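Local coordinates for protein transcriptional regulator (Rhodococcus sp., PDB 2O0Y) that probably binds DNA and regulates transcription as a member of the IclR family, joining a helix-turn-helix domain to a C-terminal domain of the GAF-like class, at residues W93-V99 with I254-L259; A150-I156 with Q195-R201; G207-P211 with Y240-R245. All coordinates share one frame. Numbering follows the deposited sequence.

How the interactions relate
Interactions 2 and 3 lie on the two faces of one antiparallel sheet: the first lays helix 152-157 on edge strand 195-198, the second lays helix 237-254 on its neighbour, strand 205-213. They touch directly, since Gln195 O to Ser209 N (2.8 Å) and Val197 O to Gly207 N (3.0 Å) are probable strand-to-strand hydrogen bonds. Both are buried, but interaction 2 is rich in polar and water-mediated bonds, whereas interaction 3 is held by apolar and CH-pi packing. Interaction 1, with its centre about 18 Å from that of interaction 3, is more exposed; it joins the start of helix 97-110 to the tail after helix 237-254 through prolines, one tryptophan hydrogen bond and a bridging water.

Interaction 1 (W93-V99 with I254-L259)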
# COMPACT_ATOMS: atom_id res chain seq x y z
N TRP B 93 1.34 8.38 -9.01
CA TRP B 93 -0.06 8.42 -9.37
C TRP B 93 -0.42 9.85 -9.81
O TRP B 93 0.00 10.80 -9.15
CB TRP B 93 -1.00 7.99 -8.20
CG TRP B 93 -2.44 8.07 -8.63
CD1 TRP B 93 -3.14 7.10 -9.31
CD2 TRP B 93 -3.32 9.19 -8.49
NE1 TRP B 93 -4.40 7.56 -9.60
CE2 TRP B 93 -4.55 8.83 -9.10
CE3 TRP B 93 -3.20 10.47 -7.91
CZ2 TRP B 93 -5.65 9.71 -9.16
CZ3 TRP B 93 -4.31 11.34 -7.95
CH2 TRP B 93 -5.51 10.96 -8.57
N ALA B 94 -1.21 9.99 -10.87
CA ALA B 94 -1.76 11.28 -11.26
C ALA B 94 -3.09 11.00 -11.88
O ALA B 94 -3.27 9.91 -12.42
CB ALA B 94 -0.87 11.94 -12.29
N PRO B 95 -4.07 11.95 -11.83
CA PRO B 95 -5.33 11.72 -12.56
C PRO B 95 -5.08 11.68 -14.07
O PRO B 95 -4.05 12.16 -14.52
CB PRO B 95 -6.20 12.95 -12.20
CG PRO B 95 -5.44 13.67 -11.04
CD PRO B 95 -4.02 13.27 -11.14
N PRO B 96 -6.04 11.13 -14.85
CA PRO B 96 -5.85 11.29 -16.29
C PRO B 96 -5.66 12.78 -16.63
O PRO B 96 -6.24 13.66 -15.97
CB PRO B 96 -7.17 10.78 -16.85
CG PRO B 96 -7.65 9.79 -15.88
CD PRO B 96 -7.27 10.38 -14.55
N GLU B 97 -4.81 13.08 -17.62
CA GLU B 97 -4.53 14.46 -17.97
C GLU B 97 -5.83 15.21 -18.35
O GLU B 97 -5.96 16.41 -18.05
CB GLU B 97 -3.38 14.54 -19.02
CG GLU B 97 -3.76 14.94 -20.41
CD GLU B 97 -2.55 14.88 -21.39
N GLU B 98 -6.81 14.52 -18.93
CA GLU B 98 -8.14 15.13 -19.20
C GLU B 98 -8.90 15.49 -17.95
O GLU B 98 -9.70 16.41 -17.97
CB GLU B 98 -9.03 14.21 -20.01
CG GLU B 98 -8.70 14.15 -21.49
CD GLU B 98 -9.77 13.40 -22.30
OE1 GLU B 98 -10.56 12.61 -21.68
OE2 GLU B 98 -9.79 13.59 -23.56
N VAL B 99 -8.69 14.74 -16.87
CA VAL B 99 -9.28 15.11 -15.58
C VAL B 99 -8.57 16.35 -15.01
O VAL B 99 -9.19 17.27 -14.49
CB VAL B 99 -9.18 13.92 -14.61
CG1 VAL B 99 -9.31 14.38 -13.13
CG2 VAL B 99 -10.20 12.78 -15.03
N ILE B 254 -15.13 9.99 -17.17
CA ILE B 254 -13.78 9.62 -17.63
C ILE B 254 -13.22 8.48 -16.76
O ILE B 254 -12.70 7.50 -17.28
CB ILE B 254 -12.82 10.86 -17.57
CG1 ILE B 254 -13.17 11.83 -18.69
CG2 ILE B 254 -11.34 10.47 -17.72
CD1 ILE B 254 -12.65 13.24 -18.44
N GLY B 255 -13.28 8.66 -15.44
CA GLY B 255 -12.87 7.60 -14.55
C GLY B 255 -11.55 7.93 -13.90
O GLY B 255 -10.77 8.72 -14.47
N LEU B 256 -11.27 7.34 -12.74
CA LEU B 256 -10.05 7.66 -12.00
C LEU B 256 -9.27 6.38 -11.73
O LEU B 256 -9.33 5.87 -10.63
CB LEU B 256 -10.39 8.36 -10.70
CG LEU B 256 -10.95 9.80 -10.84
CD1 LEU B 256 -11.57 10.24 -9.54
CD2 LEU B 256 -9.81 10.78 -11.23
N PRO B 257 -8.55 5.87 -12.75
CA PRO B 257 -7.77 4.64 -12.60
C PRO B 257 -6.83 4.77 -11.41
O PRO B 257 -6.13 5.77 -11.27
CB PRO B 257 -7.00 4.59 -13.92
CG PRO B 257 -7.91 5.28 -14.90
CD PRO B 257 -8.41 6.45 -14.11
N GLY B 258 -6.82 3.80 -10.52
CA GLY B 258 -5.96 3.95 -9.33
C GLY B 258 -6.73 4.27 -8.09
O GLY B 258 -6.30 3.93 -7.00
N LEU B 259 -7.86 4.96 -8.27
CA LEU B 259 -8.84 5.26 -7.23
C LEU B 259 -10.11 4.52 -7.61
O LEU B 259 -10.74 3.92 -6.76
CB LEU B 259 -9.18 6.77 -7.18
CG LEU B 259 -8.07 7.81 -7.22
CD1 LEU B 259 -8.60 9.21 -7.02
CD2 LEU B 259 -7.05 7.50 -6.13
O HOH W 1 -5.22 7.97 -13.02
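Trp93, the residue with most surface covered here, sets its indole against the chain's last turn. Its NE1 donates a nearly straight hydrogen bond to Pro257 O (3.0 Å, 166°), an acceptor lying close to the ring plane at its edge, while CZ2 packs on Leu259 CG at 3.6 Å. Gly258 passes so near NE1 (3.9 Å from its CA) that a beta carbon would clash, and its positive phi suits glycine as well. A backbone bond from Leu259 N to Leu256 O (2.9 Å) closes this turn. Pro257 O is shared: a water donates to it and to Ala94 O, bridging the two loops. At the other end Ile254, the last residue of helix 237-254, lays CG2 on Val99 CG2 (3.7 Å) and reaches Pro96 CG (4.2 Å). Pro96, N-cap of helix 97-110, also touches Gly255 O (3.6 Å from CG) and Pro257 CD (3.9 Å from CG); Gly255 O is buried here without a polar partner. Between the two ends Leu256 CD2 sits 4.1 Å from Val99 CG1 and 4.2 Å from Pro96 CD. Behind the contact, Trp93 rests on Val127 and Leu259 on Leu116 and Ile118 of the sheet. Thus the C-terminal tail packs beside the passage from helix 86-92 into helix 97-110, joining the start of one helix and the end of another that belong to the GAF-like effector domain of IclR regulators.

Interaction 2 (A150-I156 with Q195-R201)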
# COMPACT_ATOMS: atom_id res chain seq x y z
N ALA B 150 -14.01 17.83 10.01
CA ALA B 150 -14.24 19.23 9.65
C ALA B 150 -14.16 19.44 8.13
O ALA B 150 -13.24 18.95 7.49
CB ALA B 150 -13.19 20.14 10.34
N GLY B 151 -15.13 20.15 7.56
CA GLY B 151 -15.10 20.60 6.16
C GLY B 151 -15.94 19.72 5.23
O GLY B 151 -16.41 18.63 5.61
N ALA B 152 -16.14 20.21 4.00
CA ALA B 152 -17.05 19.61 3.03
C ALA B 152 -16.54 18.29 2.49
O ALA B 152 -17.30 17.35 2.39
CB ALA B 152 -17.28 20.57 1.86
N ALA B 153 -15.26 18.23 2.11
CA ALA B 153 -14.67 17.02 1.54
C ALA B 153 -14.82 15.85 2.50
O ALA B 153 -15.20 14.75 2.08
CB ALA B 153 -13.22 17.23 1.20
N GLY B 154 -14.53 16.06 3.79
CA GLY B 154 -14.62 14.96 4.76
C GLY B 154 -15.99 14.30 4.77
O GLY B 154 -16.11 13.07 4.80
N LYS B 155 -17.06 15.10 4.81
CA LYS B 155 -18.42 14.55 4.79
C LYS B 155 -18.81 13.88 3.46
O LYS B 155 -19.64 12.99 3.44
CB LYS B 155 -19.43 15.62 5.19
CG LYS B 155 -19.40 15.90 6.71
CD LYS B 155 -20.29 17.11 7.11
CE LYS B 155 -19.47 18.40 7.32
NZ LYS B 155 -18.66 18.42 8.62
N ILE B 156 -18.20 14.30 2.35
CA ILE B 156 -18.42 13.62 1.07
C ILE B 156 -17.71 12.26 1.12
O ILE B 156 -18.32 11.25 0.82
CB ILE B 156 -17.95 14.46 -0.15
CG1 ILE B 156 -18.87 15.69 -0.35
CG2 ILE B 156 -17.86 13.58 -1.43
CD1 ILE B 156 -20.28 15.34 -0.84
N GLN B 195 -21.79 18.94 -0.59
CA GLN B 195 -21.63 19.59 0.71
C GLN B 195 -21.12 21.01 0.52
O GLN B 195 -20.18 21.23 -0.21
CB GLN B 195 -20.59 18.83 1.55
CG GLN B 195 -21.10 17.48 2.11
CD GLN B 195 -21.95 17.65 3.31
OE1 GLN B 195 -22.05 18.75 3.82
NE2 GLN B 195 -22.56 16.56 3.80
N LEU B 196 -21.75 21.97 1.19
CA LEU B 196 -21.30 23.36 1.15
C LEU B 196 -21.28 23.83 2.60
O LEU B 196 -22.34 23.90 3.22
CB LEU B 196 -22.26 24.20 0.28
CG LEU B 196 -22.13 25.73 0.40
CD1 LEU B 196 -20.81 26.19 -0.17
CD2 LEU B 196 -23.26 26.32 -0.40
N VAL B 197 -20.09 24.08 3.15
CA VAL B 197 -19.94 24.37 4.57
C VAL B 197 -19.10 25.64 4.74
O VAL B 197 -18.26 25.96 3.87
CB VAL B 197 -19.21 23.20 5.29
CG1 VAL B 197 -19.89 21.86 5.03
CG2 VAL B 197 -17.80 23.12 4.84
N HIS B 198 -19.28 26.33 5.87
CA HIS B 198 -18.55 27.58 6.15
C HIS B 198 -17.90 27.56 7.54
O HIS B 198 -18.57 27.28 8.51
CB HIS B 198 -19.50 28.77 6.10
CG HIS B 198 -20.37 28.82 4.88
ND1 HIS B 198 -19.93 29.32 3.67
CD2 HIS B 198 -21.66 28.45 4.69
CE1 HIS B 198 -20.91 29.25 2.79
NE2 HIS B 198 -21.97 28.73 3.39
N GLY B 199 -16.61 27.83 7.63
CA GLY B 199 -15.99 28.06 8.94
C GLY B 199 -15.86 26.80 9.79
O GLY B 199 -15.72 26.89 11.01
N GLU B 200 -15.86 25.64 9.15
CA GLU B 200 -15.67 24.41 9.90
C GLU B 200 -14.21 24.14 10.14
O GLU B 200 -13.83 23.91 11.28
CB GLU B 200 -16.33 23.22 9.20
CG GLU B 200 -17.82 23.19 9.43
CD GLU B 200 -18.45 21.88 8.96
OE1 GLU B 200 -17.72 20.94 8.60
OE2 GLU B 200 -19.69 21.82 8.93
N ARG B 201 -13.40 24.19 9.07
CA ARG B 201 -11.97 23.94 9.13
C ARG B 201 -11.23 25.04 9.88
O ARG B 201 -10.38 24.77 10.75
CB ARG B 201 -11.40 23.81 7.71
CG ARG B 201 -11.84 22.58 6.91
CD ARG B 201 -11.55 22.70 5.40
NE ARG B 201 -10.46 23.64 5.07
CZ ARG B 201 -10.56 24.62 4.17
NH1 ARG B 201 -11.69 24.78 3.47
NH2 ARG B 201 -9.53 25.44 3.94
O HOH W 2 -14.69 23.06 3.87
O HOH W 3 -22.02 13.97 2.67
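Glu200 OE1 gathers two donors: Gly151 N at 2.9 Å (160°) and Lys155 NZ at 2.7 Å, the latter a salt bridge. One carboxylate oxygen thereby ties the N-cap residue of helix 152-157 and a side chain one turn on to the loop following strand 195-198. Gly151 has positive phi, and a beta carbon there would strike Arg201 CG. The next amide, Ala152 N, donates to a water 3.2 Å away, which also receives a weak bond from Arg201 NH1 (3.5 Å). A second water donates to Lys155 O (2.7 Å) and accepts from Gln195 NE2 (2.9 Å); that amide nitrogen also bonds Lys185 O of helix 178-192. Between these polar links lies apolar packing: Val197 CG2 is 4.0 Å from Ala152 CB, and Gln195 offers its aliphatic part, with CB 3.8 Å from Ala152 CB and CG 3.7 Å from Ile156 CD1. The short helix crosses the strand obliquely, in a roughly antiparallel sense (145°), the axes of 152-156 and 195-198 approaching to 7.9 Å. It rests on one face of the sheet, with Ala153 and Ile156 continuing onto strands 205-213 and 219-228, while helix 178-192 flanks Lys155 through Leu182 and Val186.

Interaction 3 (G207-P211 with Y240-R245); sequences GLSFP and YIECTR
Phe210 lays one ring face over the backbone of helix 237-254: Arg245 CA stands 3.8 Å from the ring centroid and 18° off its normal, a CH-pi contact. Its chi1 is -88° and chi2 78°, placing CD1 3.5 Å from Thr244 CG2, CE2 3.6 Å from Arg245 CB and CZ 3.9 Å from Ile241 CG2. Residues 207-211 form an extended strand (phi -73 to -151°, psi 130 to 149°), whereas 240-245 are regular helix. The two axes approach to 9.0 Å and run roughly alike, 31° apart with a signed crossing angle of -31°. In register, the CA of Leu208 faces that of Ile241 at 7.5 Å, and the CA of Phe210 that of Arg245 at 6.7 Å. Leu208 (chi1 t, chi2 p) brings CD2 to 3.9 Å from Tyr240 CB and CD1 to 3.9 Å from Ile241 CG1. Thr244, in the m rotamer, turns OG1 back to Tyr240 O (2.8 Å) within the helix. Ser209, between the two apolar residues, points away to the other sheet face, where it meets helix 152-157. Alternating strand side chains thus serve both faces, as expected of a central sheet covered by helices on both sides in this GAF-like domain.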
# COMPACT_ATOMS: atom_id res chain seq x y z
N GLY B 207 -16.06 25.65 1.89
CA GLY B 207 -15.73 24.56 0.98
C GLY B 207 -16.99 24.06 0.32
O GLY B 207 -18.06 24.04 0.94
N LEU B 208 -16.89 23.72 -0.96
CA LEU B 208 -17.99 23.02 -1.63
C LEU B 208 -17.37 21.72 -2.16
O LEU B 208 -16.35 21.79 -2.84
CB LEU B 208 -18.46 23.85 -2.82
CG LEU B 208 -19.37 23.24 -3.90
CD1 LEU B 208 -20.76 22.84 -3.33
CD2 LEU B 208 -19.52 24.28 -4.98
N SER B 209 -17.98 20.57 -1.89
CA SER B 209 -17.45 19.28 -2.34
C SER B 209 -18.50 18.44 -3.06
O SER B 209 -19.65 18.37 -2.63
CB SER B 209 -16.93 18.46 -1.16
OG SER B 209 -16.04 17.40 -1.59
N PHE B 210 -18.13 17.82 -4.19
CA PHE B 210 -19.03 16.89 -4.89
C PHE B 210 -18.36 15.50 -4.86
O PHE B 210 -17.13 15.43 -4.94
CB PHE B 210 -19.23 17.31 -6.37
CG PHE B 210 -20.37 18.28 -6.57
CD1 PHE B 210 -20.21 19.62 -6.25
CD2 PHE B 210 -21.60 17.84 -7.04
CE1 PHE B 210 -21.28 20.54 -6.40
CE2 PHE B 210 -22.65 18.76 -7.20
CZ PHE B 210 -22.48 20.09 -6.88
N PRO B 211 -19.17 14.41 -4.84
CA PRO B 211 -18.57 13.10 -4.91
C PRO B 211 -18.06 12.81 -6.32
O PRO B 211 -18.70 13.18 -7.31
CB PRO B 211 -19.74 12.14 -4.59
CG PRO B 211 -20.98 12.89 -4.88
CD PRO B 211 -20.64 14.36 -4.74
N TYR B 240 -20.76 28.40 -8.59
CA TYR B 240 -19.79 27.45 -8.03
C TYR B 240 -20.36 26.06 -8.06
O TYR B 240 -19.72 25.11 -8.53
CB TYR B 240 -19.46 27.80 -6.56
CG TYR B 240 -18.45 28.91 -6.34
CD1 TYR B 240 -18.21 29.87 -7.32
CD2 TYR B 240 -17.77 29.01 -5.13
CE1 TYR B 240 -17.29 30.86 -7.12
CE2 TYR B 240 -16.85 30.03 -4.91
CZ TYR B 240 -16.62 30.94 -5.91
OH TYR B 240 -15.73 31.97 -5.72
N ILE B 241 -21.55 25.90 -7.52
CA ILE B 241 -22.27 24.59 -7.57
C ILE B 241 -22.49 24.07 -9.03
O ILE B 241 -22.25 22.90 -9.31
CB ILE B 241 -23.64 24.66 -6.79
CG1 ILE B 241 -23.42 24.89 -5.28
CG2 ILE B 241 -24.48 23.42 -7.06
CD1 ILE B 241 -24.64 25.39 -4.48
N GLU B 242 -22.98 24.93 -9.94
CA GLU B 242 -23.19 24.53 -11.33
C GLU B 242 -21.90 24.08 -12.01
O GLU B 242 -21.91 23.08 -12.74
CB GLU B 242 -23.81 25.65 -12.12
CG GLU B 242 -24.31 25.24 -13.46
CD GLU B 242 -25.29 26.26 -14.00
OE1 GLU B 242 -25.14 27.44 -13.65
OE2 GLU B 242 -26.23 25.87 -14.73
N CYS B 243 -20.80 24.83 -11.83
CA CYS B 243 -19.52 24.42 -12.42
C CYS B 243 -18.98 23.15 -11.79
O CYS B 243 -18.43 22.30 -12.49
CB CYS B 243 -18.46 25.53 -12.32
SG CYS B 243 -18.99 27.02 -13.19
N THR B 244 -19.07 23.05 -10.46
CA THR B 244 -18.46 21.90 -9.80
C THR B 244 -19.26 20.65 -10.09
O THR B 244 -18.70 19.57 -10.23
CB THR B 244 -18.27 22.15 -8.30
OG1 THR B 244 -17.57 23.38 -8.14
CG2 THR B 244 -17.40 21.06 -7.66
N ARG B 245 -20.58 20.79 -10.21
CA ARG B 245 -21.44 19.64 -10.54
C ARG B 245 -21.09 19.08 -11.88
O ARG B 245 -20.97 17.88 -12.01
CB ARG B 245 -22.93 20.05 -10.59
CG ARG B 245 -23.84 18.84 -10.74
CD ARG B 245 -25.33 19.25 -10.99
NE ARG B 245 -25.93 19.92 -9.83
CZ ARG B 245 -26.28 19.31 -8.70
NH1 ARG B 245 -26.10 18.00 -8.55
NH2 ARG B 245 -26.85 20.00 -7.71